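Local atomic coordinates of DNA replication and repair protein RecF (Caldanaerobacter subterraneus subsp. tengcongensis, PDB entry 5Z69), a protein that binds ATP and probably single-stranded DNA, and acts as a recombination mediator in the RecFOR pathway of DNA repair. Residues Tyr87-Glu92 with Ile103-Asn108; Val123-Glu128 with Cys300-Glu305; Ser167-Leu172 with Leu265-Gly270; Leu227-Leu232 with Glu274-Leu279; Ala235-Val240 with Arg247-Asn252. All blocks are in the same frame, centred on the assembly; numbering follows the deposited sequence.

Overall arrangement
From the N terminus, contact 1 comes first and stands apart: it closes the short hairpin of strands 86-96 and 101-105 in the antiparallel sheet, with its centre about 27 Å from that of contact 2. Contact 2 closes the longest loop, bringing strand 122-125 against helix 291-313, and the other three contacts all fall within that loop. Contacts 3 and 4 cross along the chain. Contact 3 ties helix 153-177 to the loop after helix 258-264, and contact 4 pairs strands 227-232 and 275-280. Contact 5, a local turn-back onto helix 243-256, lies inside the loops of both and touches contact 3 through Val269 and Leu250.

Contact 1: residues Tyr87-Glu92 with Ile103-Asn108; sequences YEKKIE and IKVNGN
Asn106 has CG anti to its carbonyl carbon (chi1 -77°), beside its own backbone N, and OD1 on that amide reaches the backbone of Lys90; in Lys89, CG anti to the backbone N (chi1 167°) starts a chain that runs over Val105. The two segments belong to a beta hairpin, strands 86-96 and 101-105 of the antiparallel sheet. Ile91 and Val105 form a non-hydrogen-bonded pair, Glu92 and Lys104 a hydrogen-bonded one. A type I' turn runs from Val105 to Asn108, yet the pairing goes on: Asn106 N donates to Lys90 O at 2.8 Å, while Lys90 N donates to Asn106 OD1 at 2.9 Å, so a side-chain carbonyl stands in for a backbone one. The donor is tilted 33° from the plane of that carbonyl. Lys89 CD lies 3.7 Å from Val105 CG1, and CG and CE touch the same methyl; its NZ bonds to His119. An alanine in place of Lys89 would probably leave Val105 CG1 without this cover and His119 without its amine partner. On the sheet face carrying Glu92 and Lys104, Glu92 OE1 lies 3.6 Å from Lys104 CB, while Glu92 OE2 bonds to Tyr76. Gly107 N donates to a water, which sits 2.7 Å from Glu92 OE1.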
# COMPACT_ATOMS: atom_id res chain seq x y z
N TYR A 87 39.25 -11.19 -21.87
CA TYR A 87 40.54 -11.10 -21.19
C TYR A 87 40.77 -9.65 -20.74
O TYR A 87 41.32 -9.40 -19.66
CB TYR A 87 41.69 -11.59 -22.09
CG TYR A 87 43.09 -11.30 -21.58
CD1 TYR A 87 43.66 -12.05 -20.54
CD2 TYR A 87 43.86 -10.29 -22.14
CE1 TYR A 87 44.96 -11.77 -20.09
CE2 TYR A 87 45.14 -10.01 -21.70
CZ TYR A 87 45.69 -10.76 -20.68
OH TYR A 87 46.97 -10.46 -20.25
N GLU A 88 40.37 -8.70 -21.57
CA GLU A 88 40.48 -7.30 -21.13
C GLU A 88 39.43 -6.41 -21.80
O GLU A 88 39.20 -6.51 -22.99
CB GLU A 88 41.88 -6.75 -21.39
CG GLU A 88 42.09 -5.34 -20.78
CD GLU A 88 43.56 -4.95 -20.60
OE1 GLU A 88 43.97 -3.92 -21.17
OE2 GLU A 88 44.29 -5.65 -19.87
N LYS A 89 38.76 -5.58 -21.01
CA LYS A 89 37.83 -4.61 -21.56
C LYS A 89 38.15 -3.26 -20.94
O LYS A 89 38.24 -3.13 -19.70
CB LYS A 89 36.37 -5.01 -21.30
CG LYS A 89 35.33 -3.90 -21.58
CD LYS A 89 33.89 -4.38 -21.33
CE LYS A 89 33.41 -5.24 -22.49
NZ LYS A 89 32.10 -5.90 -22.21
N LYS A 90 38.37 -2.27 -21.80
CA LYS A 90 38.67 -0.92 -21.34
C LYS A 90 37.39 -0.13 -21.17
O LYS A 90 36.58 -0.03 -22.10
CB LYS A 90 39.64 -0.20 -22.31
CG LYS A 90 40.11 1.19 -21.77
CD LYS A 90 40.71 2.11 -22.86
CE LYS A 90 41.86 1.47 -23.58
NZ LYS A 90 42.45 2.42 -24.59
N ILE A 91 37.18 0.44 -19.99
CA ILE A 91 36.00 1.25 -19.77
C ILE A 91 36.43 2.63 -19.34
O ILE A 91 37.08 2.80 -18.30
CB ILE A 91 35.07 0.63 -18.69
CG1 ILE A 91 34.68 -0.81 -19.05
CG2 ILE A 91 33.82 1.53 -18.44
CD1 ILE A 91 33.74 -1.43 -17.96
N GLU A 92 36.05 3.62 -20.15
CA GLU A 92 36.40 5.01 -19.87
C GLU A 92 35.20 5.91 -19.64
O GLU A 92 34.23 5.86 -20.40
CB GLU A 92 37.19 5.59 -21.03
CG GLU A 92 38.47 4.87 -21.36
CD GLU A 92 39.05 5.42 -22.63
OE1 GLU A 92 38.58 4.98 -23.69
OE2 GLU A 92 39.92 6.33 -22.56
N ILE A 103 31.63 8.41 -22.65
CA ILE A 103 31.78 7.05 -22.13
C ILE A 103 32.22 6.13 -23.26
O ILE A 103 31.60 6.09 -24.33
CB ILE A 103 30.49 6.52 -21.50
CG1 ILE A 103 29.97 7.51 -20.46
CG2 ILE A 103 30.69 5.11 -20.89
CD1 ILE A 103 28.62 7.10 -19.91
N LYS A 104 33.31 5.41 -23.04
CA LYS A 104 33.80 4.50 -24.08
C LYS A 104 34.03 3.09 -23.57
O LYS A 104 34.58 2.91 -22.49
CB LYS A 104 35.10 5.03 -24.67
CG LYS A 104 34.99 6.40 -25.32
CD LYS A 104 36.32 6.76 -25.97
CE LYS A 104 36.24 8.02 -26.81
NZ LYS A 104 37.59 8.26 -27.47
N VAL A 105 33.63 2.09 -24.36
CA VAL A 105 34.00 0.70 -24.09
C VAL A 105 34.89 0.18 -25.22
O VAL A 105 34.50 0.17 -26.39
CB VAL A 105 32.77 -0.21 -23.94
CG1 VAL A 105 33.21 -1.66 -23.74
CG2 VAL A 105 31.96 0.24 -22.76
N ASN A 106 36.08 -0.24 -24.84
CA ASN A 106 37.11 -0.63 -25.80
C ASN A 106 37.27 0.43 -26.88
O ASN A 106 37.43 0.11 -28.06
CB ASN A 106 36.79 -2.01 -26.40
CG ASN A 106 37.12 -3.15 -25.44
OD1 ASN A 106 37.94 -2.98 -24.53
ND2 ASN A 106 36.48 -4.31 -25.62
N GLY A 107 37.26 1.69 -26.48
CA GLY A 107 37.53 2.76 -27.44
C GLY A 107 36.31 3.17 -28.26
O GLY A 107 36.38 4.11 -29.04
N ASN A 108 35.18 2.48 -28.10
CA ASN A 108 33.97 2.91 -28.81
C ASN A 108 33.09 3.75 -27.91
O ASN A 108 32.67 3.31 -26.83
CB ASN A 108 33.17 1.73 -29.34
CG ASN A 108 34.01 0.77 -30.14
OD1 ASN A 108 33.91 -0.45 -29.98
ND2 ASN A 108 34.87 1.30 -31.01
O HOH W 1 37.94 -6.76 -25.73
O HOH W 2 37.39 2.51 -23.71

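Contact 2: residues Val123-Glu128 with Cys300-Glu305; sequences VIFSPE and CLKLSE
Strand 123-125 and helix 300-305 run nearly antiparallel, their axes at 166° and 9.2 Å apart at closest approach. Lys302 points from the helix toward the strand, and its chain bends at chi2 (-66°) and again at chi3. NZ ends 3.0 Å from Ile124 O, a weak hydrogen bond, and makes a salt bridge to Glu305 OE1 at 2.8 Å on the syn side of that carboxylate. Tyr143 also bonds to Glu305 OE1. A water accepts from Ile124 N and donates to Glu305 OE2, linking the strand's edge to the carboxylate. In the conformer given, Val123 CG1 faces Glu305 OE2, a position left uncertain by a second conformer. The Phe125 side chain runs alongside that of Lys302 in the opposite sense, with ring atom CE2 3.5 Å from Lys302 CB. This buried packing of a helix on the outermost strand of the mixed, mainly parallel sheet belongs to the P-loop ATPase core, with Ile124 about 8 Å from Ser44, a predicted ATP-binding residue, side chain to side chain.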
# COMPACT_ATOMS: atom_id res chain seq x y z
N VAL A 123 28.59 -5.26 -6.92
CA VAL A 123 27.55 -5.04 -5.92
C VAL A 123 28.20 -4.27 -4.79
O VAL A 123 29.28 -4.65 -4.34
CB VAL A 123 26.96 -6.36 -5.39
CG1 VAL A 123 25.89 -6.08 -4.31
CG2 VAL A 123 26.40 -7.17 -6.54
N ILE A 124 27.58 -3.18 -4.37
CA ILE A 124 28.18 -2.35 -3.34
C ILE A 124 27.34 -2.43 -2.08
O ILE A 124 26.13 -2.26 -2.13
CB ILE A 124 28.34 -0.88 -3.81
CG1 ILE A 124 28.85 -0.00 -2.66
CG2 ILE A 124 27.03 -0.32 -4.40
CD1 ILE A 124 29.65 1.20 -3.15
N PHE A 125 28.01 -2.72 -0.97
CA PHE A 125 27.38 -2.83 0.34
C PHE A 125 27.82 -1.61 1.11
O PHE A 125 29.01 -1.35 1.19
CB PHE A 125 27.81 -4.10 1.09
CG PHE A 125 27.49 -5.39 0.38
CD1 PHE A 125 28.25 -5.82 -0.71
CD2 PHE A 125 26.44 -6.19 0.82
CE1 PHE A 125 27.96 -7.03 -1.34
CE2 PHE A 125 26.14 -7.40 0.19
CZ PHE A 125 26.89 -7.81 -0.89
N SER A 126 26.87 -0.88 1.67
CA SER A 126 27.12 0.41 2.31
C SER A 126 26.17 0.56 3.50
O SER A 126 25.09 -0.01 3.49
CB SER A 126 26.93 1.55 1.31
OG SER A 126 27.14 2.81 1.90
N PRO A 127 26.57 1.32 4.54
CA PRO A 127 25.67 1.52 5.69
C PRO A 127 24.32 2.12 5.28
O PRO A 127 23.29 1.75 5.84
CB PRO A 127 26.45 2.48 6.59
CG PRO A 127 27.90 2.24 6.23
CD PRO A 127 27.89 1.95 4.75
N GLU A 128 24.33 3.00 4.29
CA GLU A 128 23.11 3.63 3.80
C GLU A 128 22.10 2.67 3.19
O GLU A 128 21.01 3.08 2.80
CB GLU A 128 23.44 4.71 2.77
CG GLU A 128 23.99 5.99 3.38
CD GLU A 128 25.42 5.83 3.87
OE1 GLU A 128 25.81 6.59 4.80
OE2 GLU A 128 26.14 4.96 3.34
N CYS A 300 20.25 -8.95 4.08
CA CYS A 300 19.57 -9.99 3.32
C CYS A 300 19.15 -9.51 1.94
O CYS A 300 19.24 -10.24 0.95
CB CYS A 300 18.33 -10.48 4.09
SG CYS A 300 18.68 -11.43 5.60
N LEU A 301 18.64 -8.28 1.89
CA LEU A 301 18.29 -7.63 0.64
C LEU A 301 19.49 -7.59 -0.32
O LEU A 301 19.36 -7.94 -1.50
CB LEU A 301 17.79 -6.21 0.92
CG LEU A 301 17.44 -5.36 -0.30
CD1 LEU A 301 16.10 -5.81 -0.88
CD2 LEU A 301 17.42 -3.88 0.07
N LYS A 302 20.64 -7.20 0.19
CA LYS A 302 21.85 -7.04 -0.64
C LYS A 302 22.46 -8.41 -0.98
O LYS A 302 22.94 -8.62 -2.10
CB LYS A 302 22.88 -6.15 0.05
CG LYS A 302 22.38 -4.72 0.38
CD LYS A 302 22.10 -3.89 -0.87
CE LYS A 302 23.41 -3.68 -1.66
NZ LYS A 302 23.27 -2.81 -2.89
N LEU A 303 22.44 -9.32 -0.02
CA LEU A 303 22.88 -10.69 -0.27
C LEU A 303 22.05 -11.30 -1.40
O LEU A 303 22.57 -12.02 -2.24
CB LEU A 303 22.77 -11.55 1.00
CG LEU A 303 23.85 -11.31 2.05
CD1 LEU A 303 23.61 -12.19 3.28
CD2 LEU A 303 25.24 -11.58 1.48
N SER A 304 20.77 -10.96 -1.44
CA SER A 304 19.86 -11.43 -2.48
C SER A 304 20.12 -10.77 -3.83
O SER A 304 20.00 -11.41 -4.89
CB SER A 304 18.41 -11.18 -2.07
OG SER A 304 18.06 -12.05 -1.01
N GLU A 305 20.46 -9.49 -3.80
CA GLU A 305 20.83 -8.76 -5.01
C GLU A 305 21.97 -9.50 -5.67
O GLU A 305 21.93 -9.83 -6.86
CB GLU A 305 21.22 -7.32 -4.67
CG GLU A 305 21.61 -6.49 -5.89
CD GLU A 305 22.22 -5.15 -5.52
OE1 GLU A 305 21.86 -4.60 -4.46
OE2 GLU A 305 23.08 -4.66 -6.30
O HOH W 3 24.96 -2.84 -5.71

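Contact 3: residues Ser167-Leu172 with Leu265-Gly270; sequences SNRNSL and LSTQVG
Thr267 OG1 stands between Arg169 and Asn170 and is the tight point of the contact. The hydroxyl donates to Asn170 OD1 at 2.8 Å. It also accepts from Arg169 NH1 at 3.1 Å, near the edge of the guanidinium, with a bent N-H...O angle of 141°. Thr267 OG1 is anti to its carbonyl carbon (chi1 -59°), which turns it to the helix. Thr267 CG2 lies 3.7 Å from Arg169 NH1. Arg169 is extended from CG to NE, and its guanidinium is gripped further by salt bridges from NE to Asp190 and from NH1 to Asp261, which probably fix its rotation. A valine in place of Thr267 would probably leave Asn170 OD1 without its hydroxyl donor and Arg169 NH1 without one of its acceptors. The other side is looser and wetter: Asn170 ND2 meets Thr267 N only through a water, 3.2 Å from ND2 and 3.3 Å from the backbone N, and partly exposed Ser266 approaches Asn170 OD1 chiefly by its backbone, C at 3.6 Å. The contact thus fastens the loop that follows helix 258-264 to helix 153-177, with helix 186-222 packed against Arg169 through Leu186 and Leu193, while Gln268 bonds to Lys277 of the second subunit.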
# COMPACT_ATOMS: atom_id res chain seq x y z
N SER A 167 7.07 12.08 -19.26
CA SER A 167 7.49 13.48 -19.34
C SER A 167 6.67 14.23 -20.38
O SER A 167 6.24 15.37 -20.13
CB SER A 167 8.98 13.58 -19.69
OG SER A 167 9.35 14.95 -19.80
N ASN A 168 6.44 13.60 -21.53
CA ASN A 168 5.59 14.18 -22.56
C ASN A 168 4.17 14.41 -22.06
O ASN A 168 3.56 15.44 -22.32
CB ASN A 168 5.56 13.30 -23.81
CG ASN A 168 6.90 13.28 -24.55
OD1 ASN A 168 7.73 14.17 -24.37
ND2 ASN A 168 7.10 12.26 -25.38
N ARG A 169 3.64 13.43 -21.34
CA ARG A 169 2.28 13.56 -20.84
C ARG A 169 2.21 14.73 -19.87
O ARG A 169 1.29 15.55 -19.94
CB ARG A 169 1.80 12.28 -20.16
CG ARG A 169 0.30 12.33 -19.80
CD ARG A 169 -0.11 11.22 -18.88
NE ARG A 169 -1.56 11.08 -18.74
CZ ARG A 169 -2.27 11.55 -17.72
NH1 ARG A 169 -1.68 12.21 -16.73
NH2 ARG A 169 -3.58 11.36 -17.69
N ASN A 170 3.19 14.84 -18.98
CA ASN A 170 3.16 15.89 -17.97
C ASN A 170 3.27 17.30 -18.55
O ASN A 170 2.64 18.24 -18.05
CB ASN A 170 4.27 15.66 -16.95
CG ASN A 170 3.92 14.55 -15.99
OD1 ASN A 170 2.74 14.23 -15.81
ND2 ASN A 170 4.92 13.94 -15.38
N SER A 171 4.06 17.46 -19.60
CA SER A 171 4.17 18.77 -20.21
C SER A 171 2.89 19.05 -21.00
O SER A 171 2.43 20.19 -21.07
CB SER A 171 5.42 18.86 -21.10
OG SER A 171 5.34 18.00 -22.21
N LEU A 172 2.29 18.00 -21.55
CA LEU A 172 1.00 18.14 -22.21
C LEU A 172 -0.04 18.63 -21.22
O LEU A 172 -0.89 19.45 -21.57
CB LEU A 172 0.54 16.81 -22.83
CG LEU A 172 -0.78 16.88 -23.60
CD1 LEU A 172 -0.66 17.86 -24.77
CD2 LEU A 172 -1.21 15.51 -24.10
N LEU A 265 -0.72 18.99 -11.99
CA LEU A 265 0.19 18.98 -13.13
C LEU A 265 1.19 17.82 -13.01
O LEU A 265 2.40 18.00 -13.20
CB LEU A 265 0.91 20.32 -13.25
CG LEU A 265 0.08 21.54 -13.69
CD1 LEU A 265 0.97 22.78 -13.77
CD2 LEU A 265 -0.64 21.31 -15.02
N SER A 266 0.68 16.64 -12.67
CA SER A 266 1.49 15.42 -12.60
C SER A 266 0.62 14.20 -12.89
O SER A 266 -0.59 14.33 -13.10
CB SER A 266 2.15 15.27 -11.23
OG SER A 266 1.16 14.95 -10.26
N THR A 267 1.22 13.02 -12.91
CA THR A 267 0.50 11.80 -13.23
C THR A 267 0.52 10.89 -12.02
O THR A 267 1.59 10.38 -11.68
CB THR A 267 1.14 11.06 -14.45
OG1 THR A 267 1.15 11.92 -15.58
CG2 THR A 267 0.37 9.79 -14.79
N GLN A 268 -0.62 10.69 -11.35
CA GLN A 268 -0.57 9.86 -10.13
C GLN A 268 -0.62 8.35 -10.45
O GLN A 268 -0.33 7.53 -9.58
CB GLN A 268 -1.71 10.25 -9.15
CG GLN A 268 -2.93 9.39 -9.20
CD GLN A 268 -2.88 8.10 -8.38
OE1 GLN A 268 -3.60 7.18 -8.70
NE2 GLN A 268 -2.04 8.03 -7.35
N VAL A 269 -0.95 7.99 -11.69
CA VAL A 269 -1.06 6.58 -12.04
C VAL A 269 0.19 6.03 -12.75
O VAL A 269 0.56 6.50 -13.81
CB VAL A 269 -2.26 6.32 -12.96
CG1 VAL A 269 -2.23 4.89 -13.46
CG2 VAL A 269 -3.60 6.58 -12.21
N GLY A 270 0.81 5.00 -12.20
CA GLY A 270 1.84 4.29 -12.94
C GLY A 270 2.97 3.77 -12.07
O GLY A 270 2.98 4.01 -10.85
O HOH W 4 4.43 12.50 -12.61

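Contact 4: residues Leu227-Leu232 with Glu274-Leu279; sequences LEIIYL and EDFKIL
Tyr231 and Glu274 meet at one end of an antiparallel strand pair, 227-232 with 275-280, the main part of a small three-stranded sheet. Followed from CB, Glu274 points toward the other strand: CB lies 3.6 Å from Leu232 O and CG 3.8 Å from the same oxygen. The chain is extended beyond CG (chi2 -178°), and CD comes 3.4 Å from Tyr231 OH. At the tip, OE1 accepts a hydrogen bond from Tyr231 OH, at 2.5 Å so short that its exact length is doubtful; OE1 sits at the edge of the ring, in its plane, with ring and carboxylate planes 73° apart. OE1 also forms a salt bridge to Arg204, and OE2 bonds to Ser234, so both oxygens are held. Further along, Ile230 and Lys277 form a hydrogen-bonded pair. On the face carrying Ile278, Leu227 CD2 touches Ile278 CG2 at 3.6 Å; on the other, Leu232 packs on Val287 of the second subunit and its CD1 lies 3.9 Å from Lys277 CE.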
# COMPACT_ATOMS: atom_id res chain seq x y z
N LEU A 227 10.16 -13.88 6.17
CA LEU A 227 10.07 -12.72 5.27
C LEU A 227 8.88 -12.80 4.35
O LEU A 227 8.63 -13.84 3.72
CB LEU A 227 11.34 -12.57 4.40
CG LEU A 227 11.57 -11.32 3.53
CD1 LEU A 227 11.00 -11.38 2.12
CD2 LEU A 227 11.12 -10.08 4.24
N GLU A 228 8.16 -11.69 4.24
CA GLU A 228 7.20 -11.54 3.17
C GLU A 228 7.44 -10.21 2.42
O GLU A 228 7.90 -9.22 3.00
CB GLU A 228 5.75 -11.62 3.69
CG GLU A 228 4.70 -11.76 2.58
CD GLU A 228 5.06 -12.86 1.59
OE1 GLU A 228 5.72 -12.57 0.57
OE2 GLU A 228 4.69 -14.03 1.84
N ILE A 229 7.13 -10.19 1.13
CA ILE A 229 7.22 -8.98 0.33
C ILE A 229 5.91 -8.69 -0.37
O ILE A 229 5.41 -9.54 -1.10
CB ILE A 229 8.36 -9.06 -0.73
CG1 ILE A 229 9.72 -8.96 -0.05
CG2 ILE A 229 8.24 -7.95 -1.77
CD1 ILE A 229 10.86 -8.97 -0.98
N ILE A 230 5.37 -7.50 -0.14
CA ILE A 230 4.13 -7.09 -0.79
C ILE A 230 4.39 -6.00 -1.83
O ILE A 230 4.91 -4.94 -1.52
CB ILE A 230 3.09 -6.54 0.22
CG1 ILE A 230 2.89 -7.53 1.37
CG2 ILE A 230 1.77 -6.24 -0.48
CD1 ILE A 230 2.39 -8.87 0.91
N TYR A 231 4.02 -6.30 -3.07
CA TYR A 231 4.22 -5.39 -4.18
C TYR A 231 2.97 -4.54 -4.40
O TYR A 231 1.96 -5.03 -4.92
CB TYR A 231 4.59 -6.18 -5.45
CG TYR A 231 4.77 -5.36 -6.72
CD1 TYR A 231 5.03 -3.98 -6.68
CD2 TYR A 231 4.68 -5.97 -7.97
CE1 TYR A 231 5.19 -3.25 -7.84
CE2 TYR A 231 4.84 -5.25 -9.14
CZ TYR A 231 5.10 -3.90 -9.07
OH TYR A 231 5.24 -3.20 -10.23
N LEU A 232 3.05 -3.28 -3.99
CA LEU A 232 1.95 -2.33 -4.18
C LEU A 232 1.99 -1.72 -5.57
O LEU A 232 2.39 -0.55 -5.73
CB LEU A 232 2.01 -1.23 -3.12
CG LEU A 232 2.05 -1.71 -1.67
CD1 LEU A 232 1.87 -0.53 -0.71
CD2 LEU A 232 0.98 -2.76 -1.45
N GLU A 274 4.82 3.52 -7.42
CA GLU A 274 4.65 2.23 -6.75
C GLU A 274 5.59 2.08 -5.56
O GLU A 274 6.47 2.92 -5.34
CB GLU A 274 4.87 1.09 -7.75
CG GLU A 274 3.85 1.09 -8.89
CD GLU A 274 4.02 -0.07 -9.86
OE1 GLU A 274 5.06 -0.76 -9.80
OE2 GLU A 274 3.10 -0.31 -10.67
N ASP A 275 5.39 1.03 -4.78
CA ASP A 275 6.31 0.71 -3.70
C ASP A 275 6.29 -0.78 -3.50
O ASP A 275 5.51 -1.46 -4.15
CB ASP A 275 5.92 1.46 -2.42
CG ASP A 275 7.01 1.43 -1.37
OD1 ASP A 275 8.13 0.98 -1.67
OD2 ASP A 275 6.75 1.87 -0.22
N PHE A 276 7.17 -1.30 -2.65
CA PHE A 276 6.99 -2.66 -2.16
C PHE A 276 7.26 -2.67 -0.66
O PHE A 276 8.08 -1.91 -0.17
CB PHE A 276 7.87 -3.68 -2.92
CG PHE A 276 9.35 -3.47 -2.80
CD1 PHE A 276 10.02 -2.61 -3.67
CD2 PHE A 276 10.09 -4.15 -1.84
CE1 PHE A 276 11.40 -2.43 -3.58
CE2 PHE A 276 11.46 -3.98 -1.73
CZ PHE A 276 12.13 -3.11 -2.60
N LYS A 277 6.51 -3.49 0.06
CA LYS A 277 6.60 -3.49 1.51
C LYS A 277 7.38 -4.71 1.93
O LYS A 277 7.16 -5.80 1.39
CB LYS A 277 5.21 -3.49 2.18
CG LYS A 277 4.47 -2.14 2.19
CD LYS A 277 3.42 -2.13 3.30
CE LYS A 277 2.40 -0.98 3.17
NZ LYS A 277 2.98 0.39 3.35
N ILE A 278 8.29 -4.54 2.87
CA ILE A 278 9.07 -5.68 3.35
C ILE A 278 8.57 -6.09 4.73
O ILE A 278 8.66 -5.30 5.68
CB ILE A 278 10.57 -5.35 3.39
CG1 ILE A 278 11.09 -5.09 1.96
CG2 ILE A 278 11.35 -6.49 4.03
CD1 ILE A 278 12.36 -4.27 1.92
N LEU A 279 8.03 -7.30 4.86
CA LEU A 279 7.45 -7.74 6.13
C LEU A 279 8.31 -8.76 6.86
O LEU A 279 8.74 -9.75 6.28
CB LEU A 279 6.05 -8.34 5.92
CG LEU A 279 4.92 -7.50 5.30
CD1 LEU A 279 3.58 -8.14 5.57
CD2 LEU A 279 4.92 -6.07 5.81

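Contact 5: residues Ala235-Val240 with Arg247-Asn252; sequences AGVKEV and REKLKN
The loop after strand 227-232 folds back onto helix 243-256, the next element of the chain, and Lys249 of that helix binds the loop's backbone at Ala235. Lys249 NZ donates to Ala235 O at 2.7 Å, in the plane of the carbonyl and at a C=O...N angle of 157°. The lysine leaves the helix with CG anti to its carbonyl carbon (chi1 -66°) and bends at chi3 and chi4, which brings NZ round to the oxygen. Its aliphatic part is packed as well: CD lies 3.6 Å from Val237 CG2 and 3.4 Å from Ala235 O, the two side chains of Val237 and Lys249 crossing at a slant. One residue on, Leu250 CD2 sits 4.1 Å from Ala235 CB and 3.9 Å from Ala235 N. Ala235 N itself bonds to Asn233, and Ala235 also packs on Ile246. Leu250 thus touches both the loop, at Ala235, and the long helix 186-222, at Ala194 and Ile201.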
# COMPACT_ATOMS: atom_id res chain seq x y z
N ALA A 235 -1.60 -1.01 -10.71
CA ALA A 235 -2.74 -1.62 -11.36
C ALA A 235 -3.73 -2.15 -10.31
O ALA A 235 -4.83 -2.54 -10.66
CB ALA A 235 -2.30 -2.75 -12.27
N GLY A 236 -3.29 -2.15 -9.05
CA GLY A 236 -4.08 -2.54 -7.90
C GLY A 236 -4.29 -4.06 -7.92
O GLY A 236 -5.18 -4.58 -7.27
N VAL A 237 -3.43 -4.76 -8.66
CA VAL A 237 -3.63 -6.20 -8.85
C VAL A 237 -2.81 -6.99 -7.81
O VAL A 237 -1.57 -6.83 -7.73
CB VAL A 237 -3.24 -6.57 -10.30
CG1 VAL A 237 -3.23 -8.09 -10.54
CG2 VAL A 237 -4.16 -5.91 -11.27
N LYS A 238 -3.48 -7.77 -6.97
CA LYS A 238 -2.82 -8.43 -5.83
C LYS A 238 -1.98 -9.64 -6.27
O LYS A 238 -1.08 -10.06 -5.54
CB LYS A 238 -3.84 -8.86 -4.77
CG LYS A 238 -3.41 -8.55 -3.32
CD LYS A 238 -3.92 -9.57 -2.33
CE LYS A 238 -5.41 -9.81 -2.50
NZ LYS A 238 -5.91 -10.96 -1.67
N GLU A 239 -2.29 -10.18 -7.45
CA GLU A 239 -1.54 -11.27 -8.07
C GLU A 239 -1.37 -11.04 -9.59
O GLU A 239 -2.32 -11.26 -10.34
CB GLU A 239 -2.27 -12.59 -7.79
N VAL A 240 -0.19 -10.62 -10.06
CA VAL A 240 -0.06 -10.05 -11.40
C VAL A 240 0.45 -11.07 -12.44
O VAL A 240 1.49 -11.70 -12.26
CB VAL A 240 0.87 -8.72 -11.35
CG1 VAL A 240 0.74 -7.92 -9.99
CG2 VAL A 240 2.32 -8.98 -11.69
N ARG A 247 -2.82 -3.85 -18.31
CA ARG A 247 -2.92 -2.76 -19.27
C ARG A 247 -4.26 -2.04 -19.16
O ARG A 247 -4.32 -0.81 -19.09
CB ARG A 247 -2.73 -3.31 -20.67
CG ARG A 247 -2.32 -2.29 -21.69
CD ARG A 247 -1.68 -3.00 -22.87
NE ARG A 247 -1.66 -2.15 -24.05
CZ ARG A 247 -1.06 -2.47 -25.20
NH1 ARG A 247 -1.08 -1.63 -26.22
NH2 ARG A 247 -0.45 -3.64 -25.31
N GLU A 248 -5.34 -2.81 -19.16
CA GLU A 248 -6.68 -2.22 -19.11
C GLU A 248 -6.91 -1.46 -17.81
O GLU A 248 -7.46 -0.36 -17.83
CB GLU A 248 -7.75 -3.30 -19.28
CG GLU A 248 -8.60 -3.12 -20.53
CD GLU A 248 -9.15 -1.72 -20.67
OE1 GLU A 248 -8.56 -0.91 -21.43
OE2 GLU A 248 -10.18 -1.41 -20.03
N LYS A 249 -6.48 -2.03 -16.69
CA LYS A 249 -6.64 -1.35 -15.41
C LYS A 249 -5.87 -0.03 -15.36
O LYS A 249 -6.42 0.99 -14.93
CB LYS A 249 -6.20 -2.28 -14.26
CG LYS A 249 -7.13 -3.50 -14.10
CD LYS A 249 -6.94 -4.24 -12.77
CE LYS A 249 -7.97 -3.81 -11.72
NZ LYS A 249 -7.34 -3.58 -10.36
N LEU A 250 -4.62 -0.04 -15.85
CA LEU A 250 -3.78 1.15 -15.88
C LEU A 250 -4.41 2.23 -16.74
O LEU A 250 -4.45 3.39 -16.35
CB LEU A 250 -2.37 0.83 -16.41
CG LEU A 250 -1.43 0.00 -15.51
CD1 LEU A 250 -0.08 -0.25 -16.21
CD2 LEU A 250 -1.23 0.67 -14.16
N LYS A 251 -4.89 1.83 -17.91
CA LYS A 251 -5.57 2.73 -18.82
C LYS A 251 -6.88 3.29 -18.18
O LYS A 251 -7.18 4.48 -18.31
CB LYS A 251 -5.87 2.01 -20.13
CG LYS A 251 -6.67 2.80 -21.14
CD LYS A 251 -5.82 3.83 -21.85
CE LYS A 251 -6.65 4.66 -22.83
NZ LYS A 251 -7.50 5.67 -22.14
N ASN A 252 -7.64 2.46 -17.49
CA ASN A 252 -8.87 2.94 -16.83
C ASN A 252 -8.54 3.97 -15.75
O ASN A 252 -9.19 5.01 -15.61
CB ASN A 252 -9.66 1.79 -16.21
CG ASN A 252 -10.19 0.81 -17.25
OD1 ASN A 252 -10.49 -0.33 -16.93
ND2 ASN A 252 -10.28 1.26 -18.50